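Local coordinates for toll-like receptor 13 (Mus musculus, PDB 4Z0C), which recognises and binds bacterial 23S rRNA as an innate immune receptor and signals through MYD88 and TRAF6 to activate NF-kappa-B, at residues 1-9 with 29-37. Residues are numbered along the deposited sequence; the frame is centred on the assembly and turned at random.
Sequences YGFNKCTQY and AISDIPRYT. With nucleotides of chain C.
Tyr36 OH donates a hydrogen bond to Gln8 OE1 at 2.9 Å, in the carbonyl plane and on a lone pair, at the N-terminal end of the leucine-rich-repeat ectodomain, where residues 1-9 pack against the turns leading into the first repeat. On the same amide, Gln8 NE2 donates a hydrogen bond to Tyr1 OH, close to the amide plane; at 2.6 Å it is unusually short, and its exact length is doubtful. Together the two bonds probably limit rotation of the amide about the CG-CD bond. The extended Gln8 chain (chi2 176°) carries the amide out to the two tyrosines. Beside this polar group lies apolar packing, with Phe3 CZ 3.3 Å from Pro34 CD and Ile33 CG2 over one face of the Phe3 ring. That same methyl also touches CB of Cys6, a residue whose SG is in a disulfide with Cys18. Tyr1 and Phe3 both meet His683, so this N-terminal segment bridges the first repeat and the C-terminal region of the ring-shaped receptor. The next residue after Gln8, Tyr9, turns a ring face to the base of A6 of chain C. Asn4 N bonds to Asp32 OD2 at 3.1 Å, approaching from above the carboxylate plane with a bent N-H...O angle of 136°.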
# COMPACT_ATOMS: atom_id res chain seq x y z
N TYR A 1 -13.41 4.67 39.85
CA TYR A 1 -13.68 5.65 38.81
C TYR A 1 -13.37 5.03 37.46
O TYR A 1 -12.34 5.29 36.82
CB TYR A 1 -12.91 6.93 39.06
CG TYR A 1 -13.22 8.08 38.13
CD1 TYR A 1 -14.34 8.09 37.30
CD2 TYR A 1 -12.34 9.15 38.07
CE1 TYR A 1 -14.58 9.16 36.45
CE2 TYR A 1 -12.55 10.19 37.23
CZ TYR A 1 -13.66 10.20 36.42
OH TYR A 1 -13.80 11.29 35.61
N GLY A 2 -14.32 4.21 37.05
CA GLY A 2 -14.32 3.56 35.77
C GLY A 2 -15.66 2.88 35.83
O GLY A 2 -16.10 2.49 36.92
N PHE A 3 -16.32 2.76 34.69
CA PHE A 3 -17.65 2.18 34.65
C PHE A 3 -17.57 0.80 34.03
O PHE A 3 -16.48 0.31 33.74
CB PHE A 3 -18.59 3.08 33.86
CG PHE A 3 -18.33 4.56 34.05
CD1 PHE A 3 -18.14 5.10 35.31
CD2 PHE A 3 -18.28 5.41 32.95
CE1 PHE A 3 -17.91 6.45 35.47
CE2 PHE A 3 -18.04 6.77 33.11
CZ PHE A 3 -17.85 7.29 34.36
N ASN A 4 -18.72 0.18 33.80
CA ASN A 4 -18.76 -1.17 33.25
C ASN A 4 -18.88 -1.18 31.73
O ASN A 4 -17.97 -1.66 31.04
CB ASN A 4 -19.90 -1.97 33.89
CG ASN A 4 -20.10 -3.34 33.24
OD1 ASN A 4 -19.20 -3.89 32.61
ND2 ASN A 4 -21.30 -3.89 33.40
N LYS A 5 -20.00 -0.68 31.21
CA LYS A 5 -20.30 -0.73 29.78
C LYS A 5 -19.90 0.53 29.02
O LYS A 5 -19.72 0.49 27.81
CB LYS A 5 -21.79 -0.99 29.57
CG LYS A 5 -22.09 -2.29 28.85
CD LYS A 5 -22.06 -3.47 29.79
CE LYS A 5 -22.59 -4.71 29.08
NZ LYS A 5 -22.42 -5.93 29.91
N CYS A 6 -19.71 1.63 29.74
CA CYS A 6 -19.51 2.95 29.15
C CYS A 6 -18.16 3.53 29.52
O CYS A 6 -17.57 3.15 30.54
CB CYS A 6 -20.58 3.93 29.70
SG CYS A 6 -22.31 3.53 29.37
N THR A 7 -17.69 4.51 28.76
CA THR A 7 -16.48 5.22 29.15
C THR A 7 -16.65 6.71 29.00
O THR A 7 -17.47 7.17 28.22
CB THR A 7 -15.21 4.77 28.33
OG1 THR A 7 -14.08 5.54 28.75
CG2 THR A 7 -15.41 4.98 26.82
N GLN A 8 -15.89 7.47 29.77
CA GLN A 8 -15.82 8.90 29.53
C GLN A 8 -14.91 9.20 28.33
O GLN A 8 -14.03 8.42 27.99
CB GLN A 8 -15.35 9.66 30.78
CG GLN A 8 -16.47 9.83 31.83
CD GLN A 8 -16.01 10.50 33.11
OE1 GLN A 8 -16.82 10.84 33.96
NE2 GLN A 8 -14.69 10.69 33.26
N TYR A 9 -15.19 10.32 27.69
CA TYR A 9 -14.35 10.85 26.63
C TYR A 9 -13.10 11.47 27.24
O TYR A 9 -13.16 12.21 28.20
CB TYR A 9 -15.15 11.89 25.83
CG TYR A 9 -14.38 12.71 24.83
CD1 TYR A 9 -13.55 12.11 23.87
CD2 TYR A 9 -14.51 14.10 24.81
CE1 TYR A 9 -12.85 12.88 22.95
CE2 TYR A 9 -13.83 14.87 23.88
CZ TYR A 9 -13.01 14.27 22.95
OH TYR A 9 -12.35 15.08 22.05
N ALA A 29 -27.00 -0.62 32.13
CA ALA A 29 -25.84 -0.07 31.45
C ALA A 29 -25.47 1.33 31.95
O ALA A 29 -24.31 1.64 32.12
CB ALA A 29 -26.07 -0.07 29.94
N ILE A 30 -26.44 2.19 32.21
CA ILE A 30 -26.09 3.54 32.63
C ILE A 30 -26.11 3.78 34.15
O ILE A 30 -25.86 4.90 34.59
CB ILE A 30 -26.96 4.59 31.93
CG1 ILE A 30 -28.42 4.46 32.37
CG2 ILE A 30 -26.87 4.41 30.43
CD1 ILE A 30 -29.40 5.22 31.49
N SER A 31 -26.34 2.74 34.93
CA SER A 31 -26.51 2.88 36.40
C SER A 31 -25.27 3.39 37.15
O SER A 31 -25.38 3.97 38.23
CB SER A 31 -27.00 1.58 37.03
OG SER A 31 -26.04 0.54 36.88
N ASP A 32 -24.09 3.15 36.59
CA ASP A 32 -22.85 3.53 37.27
C ASP A 32 -22.19 4.80 36.73
O ASP A 32 -21.07 5.11 37.11
CB ASP A 32 -21.87 2.37 37.26
CG ASP A 32 -21.63 1.82 35.87
OD1 ASP A 32 -22.05 2.48 34.90
OD2 ASP A 32 -21.04 0.72 35.75
N ILE A 33 -22.87 5.54 35.87
CA ILE A 33 -22.25 6.72 35.26
C ILE A 33 -22.57 8.01 36.01
O ILE A 33 -23.63 8.10 36.65
CB ILE A 33 -22.55 6.81 33.72
CG1 ILE A 33 -23.94 7.36 33.44
CG2 ILE A 33 -22.33 5.45 33.04
CD1 ILE A 33 -24.21 7.52 31.96
N PRO A 34 -21.68 9.02 35.94
CA PRO A 34 -21.81 10.20 36.81
C PRO A 34 -23.06 11.05 36.57
O PRO A 34 -23.63 11.10 35.47
CB PRO A 34 -20.55 11.03 36.47
CG PRO A 34 -19.61 10.07 35.85
CD PRO A 34 -20.48 9.12 35.09
N ARG A 35 -23.47 11.72 37.63
CA ARG A 35 -24.64 12.58 37.57
C ARG A 35 -24.35 13.86 36.78
O ARG A 35 -25.27 14.54 36.34
CB ARG A 35 -25.14 12.90 38.99
CG ARG A 35 -25.55 11.68 39.81
CD ARG A 35 -25.93 12.04 41.24
NE ARG A 35 -27.37 11.93 41.47
CZ ARG A 35 -28.25 12.87 41.14
NH1 ARG A 35 -29.54 12.67 41.36
NH2 ARG A 35 -27.84 14.00 40.58
N TYR A 36 -23.06 14.19 36.62
CA TYR A 36 -22.69 15.41 35.88
C TYR A 36 -22.60 15.21 34.35
O TYR A 36 -22.17 16.11 33.62
CB TYR A 36 -21.38 16.01 36.44
CG TYR A 36 -20.18 15.09 36.39
CD1 TYR A 36 -19.64 14.69 35.18
CD2 TYR A 36 -19.56 14.66 37.56
CE1 TYR A 36 -18.52 13.85 35.12
CE2 TYR A 36 -18.45 13.83 37.52
CZ TYR A 36 -17.94 13.43 36.29
OH TYR A 36 -16.84 12.60 36.22
N THR A 37 -22.99 14.03 33.88
CA THR A 37 -22.94 13.68 32.47
C THR A 37 -23.85 14.56 31.62
O THR A 37 -25.06 14.59 31.82
CB THR A 37 -23.29 12.19 32.27
OG1 THR A 37 -22.32 11.38 32.95
CG2 THR A 37 -23.29 11.80 30.80
P A C 6 -9.69 10.93 19.58
OP1 A C 6 -10.09 11.95 18.57
OP2 A C 6 -8.55 11.26 20.45
O5' A C 6 -10.98 10.55 20.43
C5' A C 6 -10.95 9.53 21.43
C4' A C 6 -12.28 8.80 21.51
O4' A C 6 -13.33 9.76 21.83
C3' A C 6 -12.73 8.13 20.22
O3' A C 6 -13.54 7.01 20.57
C2' A C 6 -13.59 9.20 19.56
O2' A C 6 -14.52 8.71 18.63
C1' A C 6 -14.28 9.82 20.77
N9 A C 6 -14.63 11.24 20.62
C8 A C 6 -13.97 12.22 19.92
N7 A C 6 -14.51 13.42 20.05
C5 A C 6 -15.58 13.22 20.91
C6 A C 6 -16.54 14.10 21.46
N6 A C 6 -16.58 15.41 21.21
N1 A C 6 -17.48 13.58 22.29
C2 A C 6 -17.43 12.27 22.56
N3 A C 6 -16.58 11.34 22.11
C4 A C 6 -15.67 11.89 21.28